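PDB 1VJ0: alcohol dehydrogenase, zinc-containing from Thermotoga maritima, which probably acts as a zinc-dependent oxidoreductase of the medium-chain alcohol dehydrogenase family and binds two zinc ions. Local coordinates for residues I45-S51 with A80-V86; F35-P41 with Y142-R146. All coordinates share one frame. Residue numbers count along the deposited sequence, not the author numbering.

Interaction 1: residues I45-S51 with A80-V86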
# COMPACT_ATOMS: atom_id res chain seq x y z
N ILE A 45 6.56 -12.14 34.71
CA ILE A 45 7.82 -12.81 34.48
C ILE A 45 8.95 -12.12 35.27
O ILE A 45 9.19 -10.93 35.08
CB ILE A 45 8.19 -12.83 32.96
CG1 ILE A 45 7.04 -13.42 32.15
CG2 ILE A 45 9.44 -13.69 32.76
CD1 ILE A 45 5.99 -12.39 31.61
N LEU A 46 9.59 -12.84 36.16
CA LEU A 46 10.75 -12.29 36.86
C LEU A 46 11.97 -12.56 36.02
O LEU A 46 12.26 -13.73 35.69
CB LEU A 46 10.89 -12.94 38.22
CG LEU A 46 11.99 -12.40 39.13
CD1 LEU A 46 11.91 -10.90 39.37
CD2 LEU A 46 11.89 -13.18 40.47
N VAL A 47 12.69 -11.51 35.69
CA VAL A 47 13.81 -11.56 34.75
C VAL A 47 15.07 -11.03 35.42
O VAL A 47 15.05 -9.96 36.03
CB VAL A 47 13.48 -10.77 33.45
CG1 VAL A 47 14.66 -10.78 32.45
CG2 VAL A 47 12.22 -11.34 32.81
N GLU A 48 16.13 -11.80 35.30
CA GLU A 48 17.48 -11.36 35.65
C GLU A 48 18.03 -10.53 34.50
O GLU A 48 18.14 -11.01 33.35
CB GLU A 48 18.37 -12.59 35.88
CG GLU A 48 19.82 -12.22 36.22
CD GLU A 48 20.81 -13.36 36.06
OE1 GLU A 48 20.41 -14.50 35.70
OE2 GLU A 48 22.01 -13.05 36.27
N ILE A 49 18.34 -9.27 34.75
CA ILE A 49 18.93 -8.40 33.71
C ILE A 49 20.36 -8.84 33.42
O ILE A 49 21.15 -8.98 34.35
CB ILE A 49 18.88 -6.91 34.11
CG1 ILE A 49 17.43 -6.38 34.22
CG2 ILE A 49 19.71 -6.03 33.19
CD1 ILE A 49 16.72 -6.25 32.86
N LEU A 50 20.68 -9.06 32.14
CA LEU A 50 22.05 -9.31 31.70
C LEU A 50 22.67 -8.14 30.95
O LEU A 50 23.88 -7.95 31.03
CB LEU A 50 22.16 -10.62 30.89
CG LEU A 50 21.66 -11.88 31.57
CD1 LEU A 50 21.38 -13.02 30.57
CD2 LEU A 50 22.64 -12.27 32.67
N SER A 51 21.88 -7.38 30.23
CA SER A 51 22.33 -6.17 29.53
C SER A 51 21.28 -5.09 29.68
O SER A 51 20.09 -5.35 29.45
CB SER A 51 22.47 -6.44 28.03
OG SER A 51 23.23 -7.57 27.73
N ALA A 80 17.91 -6.89 28.07
CA ALA A 80 17.89 -8.32 27.72
C ALA A 80 18.22 -9.07 28.96
O ALA A 80 18.99 -8.59 29.80
CB ALA A 80 18.88 -8.63 26.63
N GLY A 81 17.64 -10.24 29.11
CA GLY A 81 17.97 -11.05 30.27
C GLY A 81 17.51 -12.51 30.23
O GLY A 81 17.25 -13.09 29.17
N ARG A 82 17.44 -13.09 31.41
CA ARG A 82 17.21 -14.48 31.61
C ARG A 82 16.01 -14.67 32.51
O ARG A 82 15.92 -14.05 33.59
CB ARG A 82 18.44 -15.10 32.25
CG ARG A 82 18.33 -16.59 32.45
CD ARG A 82 19.46 -17.22 33.23
NE ARG A 82 20.72 -17.21 32.47
CZ ARG A 82 21.84 -16.57 32.84
NH1 ARG A 82 21.91 -15.87 33.98
NH2 ARG A 82 22.92 -16.64 32.06
N VAL A 83 15.13 -15.57 32.10
CA VAL A 83 13.91 -15.86 32.86
C VAL A 83 14.29 -16.52 34.18
O VAL A 83 15.02 -17.52 34.22
CB VAL A 83 12.90 -16.75 32.04
CG1 VAL A 83 11.71 -17.11 32.86
CG2 VAL A 83 12.44 -16.02 30.82
N VAL A 84 13.78 -15.97 35.28
CA VAL A 84 13.95 -16.58 36.59
C VAL A 84 12.69 -17.36 36.92
O VAL A 84 12.76 -18.52 37.27
CB VAL A 84 14.26 -15.52 37.71
CG1 VAL A 84 14.38 -16.19 39.10
CG2 VAL A 84 15.51 -14.75 37.37
N GLU A 85 11.54 -16.71 36.82
CA GLU A 85 10.31 -17.38 37.08
C GLU A 85 9.15 -16.71 36.34
O GLU A 85 9.20 -15.56 35.93
CB GLU A 85 10.09 -17.51 38.59
CG GLU A 85 9.54 -16.31 39.29
CD GLU A 85 9.43 -16.50 40.82
OE1 GLU A 85 10.44 -16.88 41.46
OE2 GLU A 85 8.30 -16.28 41.38
N VAL A 86 8.12 -17.51 36.10
CA VAL A 86 6.89 -17.09 35.50
C VAL A 86 5.80 -17.47 36.47
O VAL A 86 5.67 -18.63 36.85
CB VAL A 86 6.57 -17.83 34.17
CG1 VAL A 86 5.35 -17.24 33.54
CG2 VAL A 86 7.75 -17.75 33.19

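Interaction 2: residues F35-P41 with Y142-R146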
# COMPACT_ATOMS: atom_id res chain seq x y z
N PHE A 35 16.24 -4.66 47.28
CA PHE A 35 14.81 -5.03 47.32
C PHE A 35 14.70 -6.53 47.56
O PHE A 35 15.57 -7.27 47.18
CB PHE A 35 14.12 -4.72 46.00
CG PHE A 35 14.21 -3.29 45.59
CD1 PHE A 35 15.31 -2.82 44.88
CD2 PHE A 35 13.20 -2.41 45.89
CE1 PHE A 35 15.38 -1.46 44.50
CE2 PHE A 35 13.25 -1.05 45.50
CZ PHE A 35 14.34 -0.58 44.83
N GLU A 36 13.63 -7.01 48.20
CA GLU A 36 13.46 -8.45 48.35
C GLU A 36 12.19 -8.78 47.57
O GLU A 36 11.14 -8.17 47.79
CB GLU A 36 13.37 -8.90 49.83
CG GLU A 36 12.86 -10.35 49.97
CD GLU A 36 12.86 -10.92 51.38
OE1 GLU A 36 13.06 -10.15 52.34
OE2 GLU A 36 12.65 -12.16 51.52
N ILE A 37 12.29 -9.70 46.63
CA ILE A 37 11.16 -9.98 45.76
C ILE A 37 10.64 -11.36 46.15
O ILE A 37 11.41 -12.32 46.16
CB ILE A 37 11.51 -9.93 44.26
CG1 ILE A 37 12.17 -8.61 43.81
CG2 ILE A 37 10.26 -10.19 43.47
CD1 ILE A 37 11.40 -7.32 44.20
N SER A 38 9.36 -11.42 46.56
CA SER A 38 8.70 -12.69 46.91
C SER A 38 7.64 -12.91 45.84
O SER A 38 7.97 -13.32 44.72
CB SER A 38 8.13 -12.62 48.31
OG SER A 38 7.45 -13.82 48.63
N ASP A 39 6.41 -12.53 46.11
CA ASP A 39 5.33 -12.68 45.18
C ASP A 39 5.44 -11.68 44.00
O ASP A 39 6.01 -10.62 44.15
CB ASP A 39 4.03 -12.48 45.97
CG ASP A 39 2.91 -13.19 45.35
OD1 ASP A 39 3.11 -13.71 44.22
OD2 ASP A 39 1.78 -13.32 45.89
N ILE A 40 4.96 -12.05 42.80
CA ILE A 40 4.81 -11.12 41.69
C ILE A 40 3.36 -11.18 41.13
O ILE A 40 2.68 -12.21 41.33
CB ILE A 40 5.87 -11.38 40.57
CG1 ILE A 40 5.76 -12.79 39.95
CG2 ILE A 40 7.28 -11.21 41.13
CD1 ILE A 40 6.87 -13.10 38.93
N PRO A 41 2.88 -10.13 40.47
CA PRO A 41 1.52 -10.16 39.95
C PRO A 41 1.26 -11.34 39.03
O PRO A 41 2.16 -11.77 38.28
CB PRO A 41 1.41 -8.83 39.22
CG PRO A 41 2.35 -8.00 39.95
CD PRO A 41 3.54 -8.84 40.19
N TYR A 142 5.37 -1.95 45.29
CA TYR A 142 5.85 -3.33 45.12
C TYR A 142 5.18 -3.89 43.87
O TYR A 142 4.02 -3.60 43.68
CB TYR A 142 5.45 -4.16 46.37
CG TYR A 142 5.96 -5.59 46.31
CD1 TYR A 142 5.18 -6.59 45.71
CD2 TYR A 142 7.22 -5.91 46.76
CE1 TYR A 142 5.63 -7.89 45.62
CE2 TYR A 142 7.70 -7.20 46.67
CZ TYR A 142 6.89 -8.20 46.11
OH TYR A 142 7.36 -9.49 45.99
N PRO A 143 5.89 -4.63 43.00
CA PRO A 143 7.20 -5.25 43.29
C PRO A 143 8.40 -4.40 42.83
O PRO A 143 9.50 -4.90 42.80
CB PRO A 143 7.11 -6.56 42.52
CG PRO A 143 6.33 -6.16 41.28
CD PRO A 143 5.31 -5.21 41.77
N HIS A 144 8.16 -3.10 42.55
CA HIS A 144 9.22 -2.06 42.41
C HIS A 144 10.04 -2.03 41.13
O HIS A 144 10.31 -0.95 40.58
CB HIS A 144 10.20 -2.11 43.58
CG HIS A 144 9.55 -2.12 44.93
ND1 HIS A 144 8.80 -1.06 45.40
CD2 HIS A 144 9.55 -3.06 45.91
CE1 HIS A 144 8.34 -1.36 46.61
NE2 HIS A 144 8.78 -2.56 46.95
N LEU A 145 10.46 -3.21 40.66
CA LEU A 145 11.47 -3.37 39.59
C LEU A 145 10.85 -3.23 38.21
O LEU A 145 10.49 -4.24 37.56
CB LEU A 145 12.20 -4.73 39.76
CG LEU A 145 12.81 -5.00 41.14
CD1 LEU A 145 13.37 -6.38 41.23
CD2 LEU A 145 13.86 -3.94 41.53
N ARG A 146 10.71 -1.97 37.76
CA ARG A 146 10.00 -1.68 36.53
C ARG A 146 10.90 -0.94 35.53
O ARG A 146 10.42 -0.26 34.62
CB ARG A 146 8.71 -0.89 36.78
CG ARG A 146 7.67 -1.62 37.60
CD ARG A 146 7.30 -2.99 37.10
NE ARG A 146 6.08 -3.45 37.78
CZ ARG A 146 5.37 -4.50 37.42
NH1 ARG A 146 5.76 -5.24 36.39
NH2 ARG A 146 4.29 -4.83 38.09

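Interaction 1: residues I45-S51 with A80-V86
Glu48 extends from the same face of the sheet as Arg82, with chi1 and chi2 both t, and Arg82 starts out equally extended before chi3 turns to m. That bend brings Arg82 NH1 to 2.7 Å from Glu48 OE1, a salt bridge near the guanidinium plane, while Leu50 CD1 lies over one face of the same group. The two residues form a hydrogen-bonded antiparallel pair, with Glu48 N to Arg82 O at 2.8 Å and Arg82 N to Glu48 O at 2.9 Å. On the sheet face that carries Ile45, Val47, Val83 and Val86, Ile45 CG2 (chi1 m) and Val83 CG1 (chi1 t) are 4.1 Å apart. These are neighbouring strands in the curled sheet of the GroES-like catalytic domain of medium-chain dehydrogenases. Gly81 fits where a CB would clash with Glu48 O and Val47 CG1; its CA sits 3.1 Å from Glu48 O. Two classic bulges shift the register. Leu46 O accepts from Val84 N (2.7 Å) and Glu85 N (3.3 Å), and here the CA-to-CB bond of Val84 points toward the partner strand, Val84 CB lying 4.1 Å from Leu46 CG. At the far end Ala80 O takes both Leu50 N (2.9 Å) and Ser51 N (3.2 Å), while Ser51, in the m rotamer, hydrogen-bonds through OG to Asp171.

Interaction 2: residues F35-P41 with Y142-R146
Phe35 opens the contact: Leu145 CD2 sits over its ring face, 4.2 Å from the ring centroid in a CH-pi contact, and Phe35 CD2 lies 3.7 Å from His144 CD2, the two rings meeting obliquely. Next along, Glu36 gives its carbonyl O to the edge of the Tyr142 ring, 3.7 Å from CE2. Ile37 packs its CG1 3.6 Å from Leu145 CD1, an apolar contact, and its CD1 also abuts the carbonyl Pro143 O at 3.4 Å. Where the strand gives way to loop, Ser38 N donates to Tyr142 OH (2.8 Å), and that hydroxyl donates in turn to Asp39 O (2.5 Å). Pro41 finishes the path, its CD 4.0 Å from CG of Pro143, which follows a cis peptide bond. Leu145, at the centre of an inverse gamma turn, also touches Ala18 of strand 16-22, so the 142-146 loop packs against the two-stranded N-terminal sheet. Since the tyrosine hydroxyl both accepts from and donates to the main chain, it fixes the bend after strand 31-37 through backbone atoms, independently of the Ser38 and Asp39 side chains.

Overall arrangement
Both contacts belong to the catalytic part of the chain, their centres about 13 Å apart, and interaction 1 is nested in sequence within the loop closed by interaction 2. Interaction 1 pairs two neighbouring strands of the curled sheet: repeated main-chain hydrogen bonds hold it, eight of its fourteen touching residues are buried, and its Ser51 side chain comes to about 13 Å from a bound zinc. Interaction 2 lies nearer the surface and joins a strand end to an irregular loop, relying on side-chain packing and one tyrosine hydroxyl. They meet at Ile40, whose CD1 is 3.9 Å from Leu46 N and 4.2 Å from Glu85 CG, just before the chain enters strand 45-54.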